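PDB 7KV1: SusD family protein from Bacteroides uniformis, which probably binds beta-glucan at the bacterial cell surface, as a SusD-family glycan-binding protein of a human gut bacterium. Local coordinates for residues 273-278 with 402-407; 311-316 with 397-402; 325-330 with 380-385. One frame throughout, in Å; residues are numbered along the deposited sequence.

Interaction 1: 273-278 with 402-407; sequences ANIWET and NYRYYR. With EDO (1,2-ethanediol), chain D.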
loop_
_atom_site.group_PDB
_atom_site.type_symbol
_atom_site.label_atom_id
_atom_site.label_comp_id
_atom_site.label_asym_id
_atom_site.label_seq_id
_atom_site.Cartn_x
_atom_site.Cartn_y
_atom_site.Cartn_z
ATOM N N ALA A 273 -5.121 6.625 -17.302
ATOM C CA ALA A 273 -3.989 7.585 -17.374
ATOM C C ALA A 273 -4.268 8.817 -16.497
ATOM O O ALA A 273 -3.368 9.235 -15.801
ATOM C CB ALA A 273 -3.730 7.983 -18.801
ATOM N N ASN A 274 -5.484 9.361 -16.507
ATOM C CA ASN A 274 -5.868 10.625 -15.824
ATOM C C ASN A 274 -5.814 10.458 -14.301
ATOM O O ASN A 274 -5.673 11.475 -13.580
ATOM C CB ASN A 274 -7.278 11.089 -16.242
ATOM C CG ASN A 274 -7.401 11.715 -17.627
ATOM O OD1 ASN A 274 -6.429 11.805 -18.385
ATOM N ND2 ASN A 274 -8.616 12.126 -17.987
ATOM N N ILE A 275 -5.950 9.228 -13.788
ATOM C CA ILE A 275 -5.827 8.978 -12.324
ATOM C C ILE A 275 -4.534 9.625 -11.804
ATOM O O ILE A 275 -4.566 10.224 -10.701
ATOM C CB ILE A 275 -5.823 7.468 -12.019
ATOM C CG1 ILE A 275 -7.158 6.789 -12.314
ATOM C CG2 ILE A 275 -5.420 7.246 -10.562
ATOM C CD1 ILE A 275 -7.043 5.284 -12.416
ATOM N N TRP A 276 -3.428 9.433 -12.531
ATOM C CA TRP A 276 -2.036 9.666 -12.040
ATOM C C TRP A 276 -1.597 11.129 -12.225
ATOM O O TRP A 276 -0.512 11.485 -11.725
ATOM C CB TRP A 276 -1.104 8.682 -12.757
ATOM C CG TRP A 276 -1.689 7.314 -12.646
ATOM C CD1 TRP A 276 -2.345 6.601 -13.606
ATOM C CD2 TRP A 276 -1.869 6.592 -11.418
ATOM N NE1 TRP A 276 -2.869 5.460 -13.066
ATOM C CE2 TRP A 276 -2.593 5.428 -11.727
ATOM C CE3 TRP A 276 -1.420 6.789 -10.109
ATOM C CZ2 TRP A 276 -2.915 4.482 -10.758
ATOM C CZ3 TRP A 276 -1.733 5.855 -9.154
ATOM C CH2 TRP A 276 -2.494 4.733 -9.475
ATOM N N GLU A 277 -2.364 11.901 -12.997
ATOM C CA GLU A 277 -2.129 13.346 -13.250
ATOM C C GLU A 277 -2.531 14.097 -11.980
ATOM O O GLU A 277 -3.344 13.552 -11.192
ATOM C CB GLU A 277 -2.954 13.847 -14.435
ATOM C CG GLU A 277 -2.868 12.981 -15.675
ATOM C CD GLU A 277 -1.701 13.272 -16.598
ATOM O OE1 GLU A 277 -0.733 13.939 -16.143
ATOM O OE2 GLU A 277 -1.772 12.848 -17.786
ATOM N N THR A 278 -1.981 15.284 -11.770
ATOM C CA THR A 278 -2.345 16.149 -10.625
ATOM C C THR A 278 -3.852 16.393 -10.613
ATOM O O THR A 278 -4.440 16.343 -9.533
ATOM C CB THR A 278 -1.593 17.486 -10.640
ATOM O OG1 THR A 278 -0.265 17.246 -11.098
ATOM C CG2 THR A 278 -1.588 18.113 -9.267
ATOM N N ASN A 402 0.448 12.992 -4.795
ATOM C CA ASN A 402 -0.281 12.211 -3.761
ATOM C C ASN A 402 -0.038 10.707 -3.989
ATOM O O ASN A 402 0.070 10.249 -5.156
ATOM C CB ASN A 402 -1.782 12.459 -3.785
ATOM C CG ASN A 402 -2.181 13.833 -3.281
ATOM O OD1 ASN A 402 -1.321 14.651 -2.956
ATOM N ND2 ASN A 402 -3.484 14.073 -3.222
ATOM N N TYR A 403 -0.004 9.948 -2.909
ATOM C CA TYR A 403 0.129 8.481 -2.977
ATOM C C TYR A 403 -1.286 7.919 -2.973
ATOM O O TYR A 403 -1.985 8.109 -1.967
ATOM C CB TYR A 403 0.967 7.903 -1.829
ATOM C CG TYR A 403 1.147 6.422 -2.016
ATOM C CD1 TYR A 403 1.757 5.943 -3.167
ATOM C CD2 TYR A 403 0.611 5.496 -1.143
ATOM C CE1 TYR A 403 1.893 4.584 -3.409
ATOM C CE2 TYR A 403 0.727 4.129 -1.378
ATOM C CZ TYR A 403 1.353 3.672 -2.520
ATOM O OH TYR A 403 1.478 2.338 -2.786
ATOM N N ARG A 404 -1.687 7.283 -4.071
ATOM C CA ARG A 404 -3.047 6.710 -4.227
ATOM C C ARG A 404 -3.031 5.391 -3.452
ATOM O O ARG A 404 -2.292 4.474 -3.858
ATOM C CB ARG A 404 -3.440 6.507 -5.698
ATOM C CG ARG A 404 -3.797 7.767 -6.476
ATOM C CD ARG A 404 -2.707 8.819 -6.615
ATOM N NE ARG A 404 -3.091 9.785 -7.652
ATOM C CZ ARG A 404 -2.362 10.814 -8.052
ATOM N NH1 ARG A 404 -1.190 11.080 -7.487
ATOM N NH2 ARG A 404 -2.830 11.617 -8.994
ATOM N N TYR A 405 -3.752 5.314 -2.339
ATOM C CA TYR A 405 -3.643 4.153 -1.411
ATOM C C TYR A 405 -4.746 3.143 -1.701
ATOM O O TYR A 405 -4.416 1.956 -1.871
ATOM C CB TYR A 405 -3.662 4.578 0.062
ATOM C CG TYR A 405 -3.025 3.543 0.957
ATOM C CD1 TYR A 405 -3.693 2.373 1.317
ATOM C CD2 TYR A 405 -1.722 3.703 1.372
ATOM C CE1 TYR A 405 -3.083 1.405 2.101
ATOM C CE2 TYR A 405 -1.095 2.740 2.147
ATOM C CZ TYR A 405 -1.774 1.591 2.521
ATOM O OH TYR A 405 -1.110 0.691 3.316
ATOM N N TYR A 406 -5.991 3.616 -1.783
ATOM C CA TYR A 406 -7.194 2.804 -2.082
ATOM C C TYR A 406 -7.928 3.445 -3.250
ATOM O O TYR A 406 -8.277 4.603 -3.121
ATOM C CB TYR A 406 -8.124 2.710 -0.872
ATOM C CG TYR A 406 -7.579 1.832 0.220
ATOM C CD1 TYR A 406 -7.109 0.561 -0.080
ATOM C CD2 TYR A 406 -7.487 2.285 1.525
ATOM C CE1 TYR A 406 -6.553 -0.241 0.907
ATOM C CE2 TYR A 406 -6.958 1.480 2.523
ATOM C CZ TYR A 406 -6.475 0.214 2.211
ATOM O OH TYR A 406 -5.898 -0.576 3.162
ATOM N N ARG A 407 -8.147 2.691 -4.324
ATOM C CA ARG A 407 -8.957 3.109 -5.495
ATOM C C ARG A 407 -10.200 2.212 -5.611
ATOM O O ARG A 407 -10.148 1.028 -5.273
ATOM C CB ARG A 407 -8.135 2.984 -6.782
ATOM C CG ARG A 407 -6.875 3.825 -6.765
ATOM C CD ARG A 407 -6.318 3.934 -8.147
ATOM N NE ARG A 407 -5.518 2.831 -8.634
ATOM C CZ ARG A 407 -5.840 2.012 -9.638
ATOM N NH1 ARG A 407 -7.034 2.055 -10.198
ATOM N NH2 ARG A 407 -4.949 1.126 -10.070
HETATM C C1 EDO D . -0.032 -2.683 4.820
HETATM O O1 EDO D . 0.378 -1.413 5.304
HETATM C C2 EDO D . -0.522 -2.634 3.424
HETATM O O2 EDO D . -1.684 -1.816 3.292
#
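Arg-404 leaves strand 403-407 toward residues 273-278 and carries most of this buried contact. Its CB and CG both lie 3.9 Å from CZ3 of Trp-276, at the far end of the indole. CD passes the same carbon, so the aliphatic part runs alongside the ring in the opposite direction. The chain bends at chi2 (61°), turning the guanidinium toward the turn that follows helix 272-275. There NH2 donates to Ile-275 O at 2.8 Å, in the carbonyl plane and on a lone pair, though the bond is bent (139° at the hydrogen). Glu-277 O lies 3.0 Å from the same NH2, near the guanidinium plane. NH1 turns back and donates to Asn-402 O at 2.8 Å. CA of Trp-276 lies over one guanidinium face. An alanine here removes the donor to Ile-275 O and the chain beside the indole, and would probably loosen the strand's hold on the 273-278 turn. The strand pairs antiparallel with strand 286-290, and Tyr-405 and Tyr-406 both face Trp-288 in a classic beta bulge. Arg-407 comes from the N-cap position of helix 408-420. Its NE lies 3.7 Å from CH2 of Trp-276, with the guanidinium and indole planes nearly perpendicular. Its charge is met by Glu-285, Glu-461 and Glu-465. In the middle of the strand, Tyr-405 OH donates to O2 of a 1,2-ethanediol, probably from the crystallisation liquor, at 2.6 Å.

Interaction 2: 311-316 with 397-402; sequences VLPTLI and LNYNNN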
loop_
_atom_site.group_PDB
_atom_site.type_symbol
_atom_site.label_atom_id
_atom_site.label_comp_id
_atom_site.label_asym_id
_atom_site.label_seq_id
_atom_site.Cartn_x
_atom_site.Cartn_y
_atom_site.Cartn_z
ATOM N N VAL A 311 9.620 12.283 -1.964
ATOM C CA VAL A 311 10.910 12.028 -2.663
ATOM C C VAL A 311 10.712 10.919 -3.705
ATOM O O VAL A 311 11.655 10.617 -4.475
ATOM C CB VAL A 311 12.001 11.661 -1.633
ATOM C CG1 VAL A 311 11.752 10.319 -0.964
ATOM C CG2 VAL A 311 13.382 11.673 -2.234
ATOM N N LEU A 312 9.537 10.288 -3.714
ATOM C CA LEU A 312 9.380 9.010 -4.440
ATOM C C LEU A 312 9.823 9.194 -5.891
ATOM O O LEU A 312 10.551 8.360 -6.426
ATOM C CB LEU A 312 7.935 8.518 -4.327
ATOM C CG LEU A 312 7.573 7.435 -5.335
ATOM C CD1 LEU A 312 8.419 6.184 -5.118
ATOM C CD2 LEU A 312 6.098 7.098 -5.221
ATOM N N PRO A 313 9.392 10.245 -6.615
ATOM C CA PRO A 313 9.794 10.395 -8.018
ATOM C C PRO A 313 11.318 10.529 -8.207
ATOM O O PRO A 313 11.853 10.050 -9.211
ATOM C CB PRO A 313 8.997 11.636 -8.491
ATOM C CG PRO A 313 7.836 11.699 -7.542
ATOM C CD PRO A 313 8.395 11.239 -6.208
ATOM N N THR A 314 12.024 11.030 -7.192
ATOM C CA THR A 314 13.503 11.069 -7.227
ATOM C C THR A 314 14.031 9.643 -7.123
ATOM O O THR A 314 14.947 9.315 -7.879
ATOM C CB THR A 314 14.098 11.942 -6.123
ATOM O OG1 THR A 314 13.677 13.281 -6.403
ATOM C CG2 THR A 314 15.609 11.808 -6.053
ATOM N N LEU A 315 13.466 8.833 -6.233
ATOM C CA LEU A 315 13.978 7.466 -5.960
ATOM C C LEU A 315 13.931 6.618 -7.240
ATOM O O LEU A 315 14.925 5.871 -7.489
ATOM C CB LEU A 315 13.162 6.822 -4.827
ATOM C CG LEU A 315 13.241 7.536 -3.476
ATOM C CD1 LEU A 315 12.380 6.865 -2.427
ATOM C CD2 LEU A 315 14.672 7.664 -2.988
ATOM N N ILE A 316 12.836 6.700 -8.002
ATOM C CA ILE A 316 12.442 5.651 -9.004
ATOM C C ILE A 316 12.544 6.160 -10.448
ATOM O O ILE A 316 11.854 5.608 -11.361
ATOM C CB ILE A 316 11.047 5.107 -8.675
ATOM C CG1 ILE A 316 9.972 6.163 -8.917
ATOM C CG2 ILE A 316 11.034 4.574 -7.257
ATOM C CD1 ILE A 316 8.565 5.631 -8.759
ATOM N N LEU A 397 14.482 17.605 -4.659
ATOM C CA LEU A 397 14.225 16.144 -4.502
ATOM C C LEU A 397 12.720 15.878 -4.333
ATOM O O LEU A 397 12.333 14.702 -4.448
ATOM C CB LEU A 397 14.996 15.626 -3.280
ATOM C CG LEU A 397 16.396 15.050 -3.531
ATOM C CD1 LEU A 397 17.170 15.839 -4.572
ATOM C CD2 LEU A 397 17.176 14.962 -2.233
ATOM N N ASN A 398 11.898 16.891 -4.045
ATOM C CA ASN A 398 10.485 16.644 -3.643
ATOM C C ASN A 398 9.488 17.106 -4.707
ATOM O O ASN A 398 9.710 18.137 -5.368
ATOM C CB ASN A 398 10.152 17.226 -2.278
ATOM C CG ASN A 398 10.998 16.572 -1.208
ATOM O OD1 ASN A 398 10.566 15.615 -0.565
ATOM N ND2 ASN A 398 12.232 17.037 -1.067
ATOM N N TYR A 399 8.398 16.336 -4.824
ATOM C CA TYR A 399 7.356 16.456 -5.867
ATOM C C TYR A 399 6.008 16.452 -5.162
ATOM O O TYR A 399 5.966 16.107 -3.968
ATOM C CB TYR A 399 7.518 15.320 -6.882
ATOM C CG TYR A 399 8.776 15.390 -7.697
ATOM C CD1 TYR A 399 9.951 14.811 -7.249
ATOM C CD2 TYR A 399 8.795 16.038 -8.915
ATOM C CE1 TYR A 399 11.114 14.886 -7.985
ATOM C CE2 TYR A 399 9.942 16.098 -9.690
ATOM C CZ TYR A 399 11.099 15.509 -9.218
ATOM O OH TYR A 399 12.251 15.579 -9.904
ATOM N N ASN A 400 4.934 16.805 -5.857
ATOM C CA ASN A 400 3.610 16.998 -5.205
ATOM C C ASN A 400 2.730 15.752 -5.347
ATOM O O ASN A 400 1.541 15.826 -4.954
ATOM C CB ASN A 400 2.867 18.214 -5.782
ATOM C CG ASN A 400 2.558 18.049 -7.250
ATOM O OD1 ASN A 400 2.709 16.960 -7.806
ATOM N ND2 ASN A 400 2.169 19.131 -7.903
ATOM N N ASN A 401 3.229 14.668 -5.934
ATOM C CA ASN A 401 2.364 13.490 -6.235
ATOM C C ASN A 401 1.772 12.928 -4.942
ATOM O O ASN A 401 2.554 12.376 -4.125
ATOM C CB ASN A 401 3.124 12.360 -6.924
ATOM C CG ASN A 401 3.750 12.819 -8.217
ATOM O OD1 ASN A 401 4.699 13.598 -8.184
ATOM N ND2 ASN A 401 3.251 12.323 -9.345
ATOM N N ASN A 402 0.448 12.992 -4.795
ATOM C CA ASN A 402 -0.281 12.211 -3.761
ATOM C C ASN A 402 -0.038 10.707 -3.989
ATOM O O ASN A 402 0.070 10.249 -5.156
ATOM C CB ASN A 402 -1.782 12.459 -3.785
ATOM C CG ASN A 402 -2.181 13.833 -3.281
ATOM O OD1 ASN A 402 -1.321 14.651 -2.956
ATOM N ND2 ASN A 402 -3.484 14.073 -3.222
HETATM O O HOH W 1 14.511 14.780 -8.653
#
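The short helix 312-315 and the irregular chain 397-402 that leads into strand 403-407 meet here, within the SusD-family region. Pro-313 and Tyr-399 make the apolar half. CB of Pro-313 sits over one face of the Tyr-399 ring, offset toward the rim on the CD1 side. This is a CH-pi contact, with CB 3.9 Å from the ring centroid. CG of Pro-313 reaches back along the tyrosine to its CB, and also touches OD1 of Asn-401 at 3.7 Å. Tyr-399 CG is anti to the carbonyl carbon (chi1 -67°), which lays the ring beside the helix.

Thr-314 makes the polar half. Its OG1 is anti to the carbonyl carbon, beside the backbone N (chi1 -65°). From there Thr-314 OG1 donates to Leu-397 O at 2.8 Å, approaching from above the carbonyl plane. The same OG1 lies in the plane of the Tyr-399 ring, at its edge, 3.4 Å from CE1. A water donates to Thr-314 OG1 at 2.8 Å and is also hydrogen-bonded to Tyr-399 OH. The threonine hydroxyl is thus gripped from two directions, which fixes its rotation. Leu-397 O also receives a nearly straight CA-H...O contact from Val-311, 3.5 Å from CA to O.

Tyr-399 also stacks on Phe-388 and bonds through OH to Trp-327. On other sides of helix 312-315, Leu-312 and Leu-315 touch Asn-72 and Ile-73 of helix 71-76, and the backbone of Thr-314 is bonded to Trp-334.

Interaction 3: 325-330 with 380-385; sequences DGWSKG and KYRPYD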
loop_
_atom_site.group_PDB
_atom_site.type_symbol
_atom_site.label_atom_id
_atom_site.label_comp_id
_atom_site.label_asym_id
_atom_site.label_seq_id
_atom_site.Cartn_x
_atom_site.Cartn_y
_atom_site.Cartn_z
ATOM N N ASP A 325 10.531 16.355 -22.479
ATOM C CA ASP A 325 9.678 17.578 -22.523
ATOM C C ASP A 325 9.238 17.972 -21.102
ATOM O O ASP A 325 9.196 19.179 -20.808
ATOM C CB ASP A 325 8.476 17.391 -23.456
ATOM C CG ASP A 325 8.850 17.099 -24.905
ATOM O OD1 ASP A 325 10.046 17.244 -25.246
ATOM O OD2 ASP A 325 7.936 16.728 -25.693
ATOM N N GLY A 326 8.925 16.994 -20.244
ATOM C CA GLY A 326 8.299 17.221 -18.927
ATOM C C GLY A 326 9.293 17.274 -17.780
ATOM O O GLY A 326 8.904 17.751 -16.690
ATOM N N TRP A 327 10.529 16.812 -17.985
ATOM C CA TRP A 327 11.545 16.773 -16.897
ATOM C C TRP A 327 12.909 17.211 -17.424
ATOM O O TRP A 327 13.456 16.528 -18.302
ATOM C CB TRP A 327 11.590 15.373 -16.275
ATOM C CG TRP A 327 12.266 15.269 -14.941
ATOM C CD1 TRP A 327 12.115 16.074 -13.851
ATOM C CD2 TRP A 327 13.141 14.206 -14.536
ATOM N NE1 TRP A 327 12.879 15.610 -12.811
ATOM C CE2 TRP A 327 13.517 14.466 -13.209
ATOM C CE3 TRP A 327 13.672 13.089 -15.189
ATOM C CZ2 TRP A 327 14.356 13.617 -12.514
ATOM C CZ3 TRP A 327 14.512 12.257 -14.501
ATOM C CH2 TRP A 327 14.839 12.519 -13.181
ATOM N N SER A 328 13.453 18.285 -16.843
ATOM C CA SER A 328 14.701 18.953 -17.306
ATOM C C SER A 328 15.950 18.142 -16.948
ATOM O O SER A 328 15.974 17.452 -15.877
ATOM C CB SER A 328 14.794 20.335 -16.727
ATOM O OG SER A 328 13.696 21.112 -17.169
ATOM N N LYS A 329 16.987 18.285 -17.772
ATOM C CA LYS A 329 18.372 17.870 -17.449
ATOM C C LYS A 329 18.752 18.501 -16.096
ATOM O O LYS A 329 18.196 19.566 -15.792
ATOM C CB LYS A 329 19.303 18.298 -18.591
ATOM C CG LYS A 329 20.631 17.562 -18.623
ATOM C CD LYS A 329 21.575 17.968 -19.731
ATOM C CE LYS A 329 22.658 16.927 -19.929
ATOM N NZ LYS A 329 23.932 17.547 -20.349
ATOM N N GLY A 330 19.625 17.841 -15.316
ATOM C CA GLY A 330 20.204 18.341 -14.057
ATOM C C GLY A 330 19.335 18.081 -12.843
ATOM O O GLY A 330 19.614 18.677 -11.762
ATOM N N LYS A 380 3.548 5.925 -13.276
ATOM C CA LYS A 380 2.448 6.416 -12.407
ATOM C C LYS A 380 2.965 7.535 -11.499
ATOM O O LYS A 380 2.150 8.441 -11.156
ATOM C CB LYS A 380 1.870 5.265 -11.581
ATOM C CG LYS A 380 1.040 4.290 -12.408
ATOM C CD LYS A 380 0.427 3.172 -11.579
ATOM C CE LYS A 380 -0.403 2.224 -12.420
ATOM N NZ LYS A 380 -0.680 0.983 -11.657
ATOM N N TYR A 381 4.231 7.434 -11.058
ATOM C CA TYR A 381 4.835 8.381 -10.095
ATOM C C TYR A 381 6.150 8.932 -10.662
ATOM O O TYR A 381 7.017 9.282 -9.874
ATOM C CB TYR A 381 4.986 7.712 -8.715
ATOM C CG TYR A 381 3.676 7.337 -8.059
ATOM C CD1 TYR A 381 2.853 8.307 -7.506
ATOM C CD2 TYR A 381 3.280 6.009 -7.939
ATOM C CE1 TYR A 381 1.657 7.975 -6.887
ATOM C CE2 TYR A 381 2.087 5.661 -7.323
ATOM C CZ TYR A 381 1.269 6.650 -6.791
ATOM O OH TYR A 381 0.091 6.350 -6.162
ATOM N N ARG A 382 6.262 9.065 -11.985
ATOM C CA ARG A 382 7.490 9.582 -12.611
ATOM C C ARG A 382 7.620 11.074 -12.298
ATOM O O ARG A 382 6.643 11.778 -12.024
ATOM C CB ARG A 382 7.543 9.269 -14.106
ATOM C CG ARG A 382 6.510 10.005 -14.943
ATOM C CD ARG A 382 7.090 10.240 -16.310
ATOM N NE ARG A 382 8.093 11.281 -16.264
ATOM C CZ ARG A 382 8.750 11.747 -17.318
ATOM N NH1 ARG A 382 8.550 11.255 -18.525
ATOM N NH2 ARG A 382 9.642 12.698 -17.145
ATOM N N PRO A 383 8.867 11.585 -12.242
ATOM C CA PRO A 383 9.095 13.001 -11.982
ATOM C C PRO A 383 8.738 13.829 -13.225
ATOM O O PRO A 383 9.032 13.377 -14.344
ATOM C CB PRO A 383 10.593 13.099 -11.668
ATOM C CG PRO A 383 11.184 11.930 -12.442
ATOM C CD PRO A 383 10.123 10.842 -12.398
ATOM N N TYR A 384 8.134 14.986 -12.966
ATOM C CA TYR A 384 7.855 16.096 -13.917
ATOM C C TYR A 384 8.236 17.434 -13.282
ATOM O O TYR A 384 7.866 17.632 -12.118
ATOM C CB TYR A 384 6.362 16.152 -14.247
ATOM C CG TYR A 384 5.922 15.079 -15.200
ATOM C CD1 TYR A 384 6.401 15.057 -16.494
ATOM C CD2 TYR A 384 5.075 14.066 -14.801
ATOM C CE1 TYR A 384 6.020 14.074 -17.385
ATOM C CE2 TYR A 384 4.677 13.079 -15.682
ATOM C CZ TYR A 384 5.155 13.081 -16.967
ATOM O OH TYR A 384 4.803 12.116 -17.839
ATOM N N ASP A 385 8.838 18.365 -14.041
ATOM C CA ASP A 385 9.178 19.730 -13.523
ATOM C C ASP A 385 7.929 20.386 -12.921
ATOM O O ASP A 385 7.998 20.895 -11.797
ATOM C CB ASP A 385 9.772 20.652 -14.595
ATOM C CG ASP A 385 11.076 20.144 -15.170
ATOM O OD1 ASP A 385 11.847 19.505 -14.438
ATOM O OD2 ASP A 385 11.286 20.346 -16.362
#
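Trp-327 has CG anti to the backbone N (chi1 -164°), which sets one face of its indole against Pro-383. Asp-385 has CG anti to the carbonyl carbon, beside the backbone N, which brings its carboxylate to Ser-328. CG of Pro-383 stands over the centre of the six-membered ring, 3.5 Å from its centroid and 9° off the normal. This is a close, well-centred CH-pi contact. Asp-385 holds Ser-328 by two bonds. OD1 accepts from the backbone N of Ser-328 at 3.1 Å through its syn lone pair, along a nearly straight N-H (175°). OD2 accepts from Ser-328 OG at 2.7 Å, from above the carboxylate plane. The backbones join as well. Asp-385 N donates to Gly-326 O at 2.7 Å, nearly along the C=O axis. A CB on Gly-326 would clash with CD1 of Tyr-384. Arg-382 folds back and grips Pro-383 O side-on with NE and NH2, the latter at 2.9 Å. This grip holds NH2 at CB of Trp-327, 3.4 Å away, and Tyr-384 CE1 lies over one face of the guanidinium. Arg-382 also forms a salt bridge with Asp-324 and a cation-pi contact with Trp-359. Both segments are irregular. Segment 325-330 lies between helices 312-315 and 341-345. Segment 380-385 lies between strands 376-378 and 403-407. Pro-383 and Tyr-381 rest on helix 312-315.

How the interactions relate
Interaction 3 is nested along the chain inside the loop closed by interaction 2, and interaction 2 inside that of interaction 1. Interactions 1 and 2 are buried; interaction 3 is partly buried and lies farthest from the chain's centre. Interaction 1 joins a helix end to a strand by arginine-to-carbonyl bonding and tryptophan packing. Interactions 2 and 3 each set a proline over an aromatic face, but interaction 2 adds a water-linked threonine and interaction 3 a carboxylate gripping a loop. Asn-402 belongs to both 1 and 2. Tyr-399 OH and Trp-327 NE1 probably bond between 2 and 3, and Tyr-381 OH likewise links 3 to Arg-404 N.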